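Local coordinates for E3 SUMO-protein ligase SIZ2 (Saccharomyces cerevisiae, PDB 6U75) that acts as an E3 ligase of the PIAS family, promoting attachment of the ubiquitin-like modifier SUMO to target proteins, at residues 161-164 with 165-168. Residues are numbered along the deposited sequence; the frame is centred on the assembly and turned at random.
Sequences TAYI and KRTL
Tyr163 and Thr167, one helical turn apart on helix 157-168, illustrate how an i to i+4 pair can join a methyl group to an aromatic face. CG2 of Thr167 sits over the centre of the tyrosine ring, 3.4 Å from the ring centroid and 14° off its normal, a CH-pi contact. A chi1 of 176°, which sets CG anti to the backbone N, carries the ring along the helix toward the next turn, and the second torsion sets it with a face to the methyl. The hydroxyl on the other branch of Thr167 is directed back at the preceding turn, where OG1 lies 2.9 Å from Tyr163 O and equally far from Ile164 O; its single proton could serve either carbonyl. Along the backbone, bonds run in the usual i to i+4 pattern, from Lys165 N to Thr161 O and from Leu168 N to Ile164 O. On the buried side, Ile164 CG2 lies 3.8 Å from Leu168 CD1, the two side chains side by side, while Phe243 of helix 242-249 and the loop residue Ile206 also pack on Ile164. The outer side is looser: Lys165 extends away, and the exposed Arg166, bent at chi3, lays NH2 obliquely beside the ring, 3.6 Å from Tyr163 CD1, with the guanidinium plane 71° from that of the ring. Tyr163 also touches Lys204 and Ile206, flanking the zinc ligand His205. Were this tyrosine an alanine, the Thr167 methyl would probably lose its aromatic partner and a gap would open beside the loop that carries His205. Largely nonpolar contacts, through Ile206 and Phe243, thus join this helix to the predicted SP-RING zinc finger, while the threonine hydroxyl stays with main-chain carbonyls and the charged side chains remain at the surface.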
ATOM      1  N   THR A 161      12.544  -9.934  25.127  1.00 55.90           N
ATOM      2  CA  THR A 161      13.489 -10.698  25.936  1.00 51.26           C
ATOM      3  C   THR A 161      12.971 -12.107  26.198  1.00 54.59           C
ATOM      4  O   THR A 161      13.730 -13.084  26.124  1.00 62.41           O
ATOM      5  CB  THR A 161      13.764  -9.976  27.255  1.00 39.93           C
ATOM      6  OG1 THR A 161      12.525  -9.576  27.852  1.00 63.82           O
ATOM      7  CG2 THR A 161      14.639  -8.751  27.027  1.00 53.46           C
ATOM      8  N   ALA A 162      11.678 -12.233  26.508  1.00 54.03           N
ATOM      9  CA  ALA A 162      11.096 -13.553  26.718  1.00 60.83           C
ATOM     10  C   ALA A 162      11.200 -14.402  25.460  1.00 63.45           C
ATOM     11  O   ALA A 162      11.521 -15.594  25.529  1.00 60.30           O
ATOM     12  CB  ALA A 162       9.638 -13.417  27.156  1.00 55.93           C
ATOM     13  N   TYR A 163      10.932 -13.803  24.297  1.00 65.14           N
ATOM     14  CA  TYR A 163      11.046 -14.542  23.044  1.00 60.99           C
ATOM     15  C   TYR A 163      12.480 -14.996  22.804  1.00 60.33           C
ATOM     16  O   TYR A 163      12.715 -16.134  22.382  1.00 70.31           O
ATOM     17  CB  TYR A 163      10.558 -13.677  21.883  1.00 59.18           C
ATOM     18  CG  TYR A 163      10.719 -14.328  20.529  1.00 65.24           C
ATOM     19  CD1 TYR A 163       9.769 -15.217  20.046  1.00 61.24           C
ATOM     20  CD2 TYR A 163      11.823 -14.052  19.732  1.00 59.39           C
ATOM     21  CE1 TYR A 163       9.912 -15.814  18.809  1.00 60.30           C
ATOM     22  CE2 TYR A 163      11.975 -14.644  18.493  1.00 68.53           C
ATOM     23  CZ  TYR A 163      11.016 -15.525  18.037  1.00 58.48           C
ATOM     24  OH  TYR A 163      11.164 -16.117  16.804  1.00 53.51           O
ATOM     25  N   ILE A 164      13.451 -14.118  23.057  1.00 57.21           N
ATOM     26  CA  ILE A 164      14.853 -14.484  22.873  1.00 67.35           C
ATOM     27  C   ILE A 164      15.211 -15.663  23.770  1.00 65.78           C
ATOM     28  O   ILE A 164      15.840 -16.636  23.333  1.00 57.61           O
ATOM     29  CB  ILE A 164      15.762 -13.272  23.148  1.00 63.78           C
ATOM     30  CG1 ILE A 164      15.508 -12.169  22.117  1.00 65.83           C
ATOM     31  CG2 ILE A 164      17.228 -13.690  23.127  1.00 61.63           C
ATOM     32  CD1 ILE A 164      16.031 -10.809  22.535  1.00 60.27           C
ATOM     33  N   LYS A 165      14.812 -15.591  25.044  1.00 73.38           N
ATOM     34  CA  LYS A 165      15.141 -16.663  25.977  1.00 68.15           C
ATOM     35  C   LYS A 165      14.461 -17.968  25.581  1.00 52.34           C
ATOM     36  O   LYS A 165      15.038 -19.050  25.739  1.00 50.99           O
ATOM     37  CB  LYS A 165      14.746 -16.264  27.399  1.00 50.48           C
ATOM     38  CG  LYS A 165      15.110 -17.303  28.450  1.00 52.36           C
ATOM     39  CD  LYS A 165      14.575 -16.931  29.821  1.00 51.29           C
ATOM     40  CE  LYS A 165      14.818 -18.045  30.825  1.00 52.71           C
ATOM     41  NZ  LYS A 165      14.213 -17.744  32.151  1.00 69.85           N
ATOM     42  N   ARG A 166      13.230 -17.890  25.071  1.00 59.91           N
ATOM     43  CA  ARG A 166      12.519 -19.104  24.688  1.00 60.73           C
ATOM     44  C   ARG A 166      13.080 -19.700  23.405  1.00 66.14           C
ATOM     45  O   ARG A 166      13.013 -20.919  23.207  1.00 67.25           O
ATOM     46  CB  ARG A 166      11.026 -18.810  24.525  1.00 54.94           C
ATOM     47  CG  ARG A 166      10.168 -20.052  24.322  1.00 56.35           C
ATOM     48  CD  ARG A 166       8.677 -19.728  24.284  1.00 68.18           C
ATOM     49  NE  ARG A 166       8.231 -19.304  22.957  1.00 70.38           N
ATOM     50  CZ  ARG A 166       8.084 -18.040  22.567  1.00 76.35           C
ATOM     51  NH1 ARG A 166       8.341 -17.036  23.397  1.00 69.04           N
ATOM     52  NH2 ARG A 166       7.672 -17.779  21.333  1.00 71.07           N
ATOM     53  N   THR A 167      13.645 -18.867  22.530  1.00 66.73           N
ATOM     54  CA  THR A 167      14.120 -19.354  21.243  1.00 59.36           C
ATOM     55  C   THR A 167      15.538 -19.904  21.339  1.00 67.99           C
ATOM     56  O   THR A 167      15.796 -21.040  20.928  1.00 78.71           O
ATOM     57  CB  THR A 167      14.058 -18.235  20.200  1.00 70.92           C
ATOM     58  OG1 THR A 167      14.823 -17.112  20.653  1.00 68.00           O
ATOM     59  CG2 THR A 167      12.620 -17.804  19.962  1.00 73.89           C
ATOM     60  N   LEU A 168      16.470 -19.116  21.884  1.00 62.44           N
ATOM     61  CA  LEU A 168      17.872 -19.521  21.856  1.00 70.17           C
ATOM     62  C   LEU A 168      18.120 -20.856  22.548  1.00 76.80           C
ATOM     63  O   LEU A 168      19.195 -21.437  22.364  1.00 63.39           O
ATOM     64  CB  LEU A 168      18.755 -18.439  22.485  1.00 70.55           C
ATOM     65  CG  LEU A 168      18.971 -17.174  21.647  1.00 77.81           C
ATOM     66  CD1 LEU A 168      19.957 -16.238  22.329  1.00 80.05           C
ATOM     67  CD2 LEU A 168      19.450 -17.505  20.236  1.00 78.37           C
TER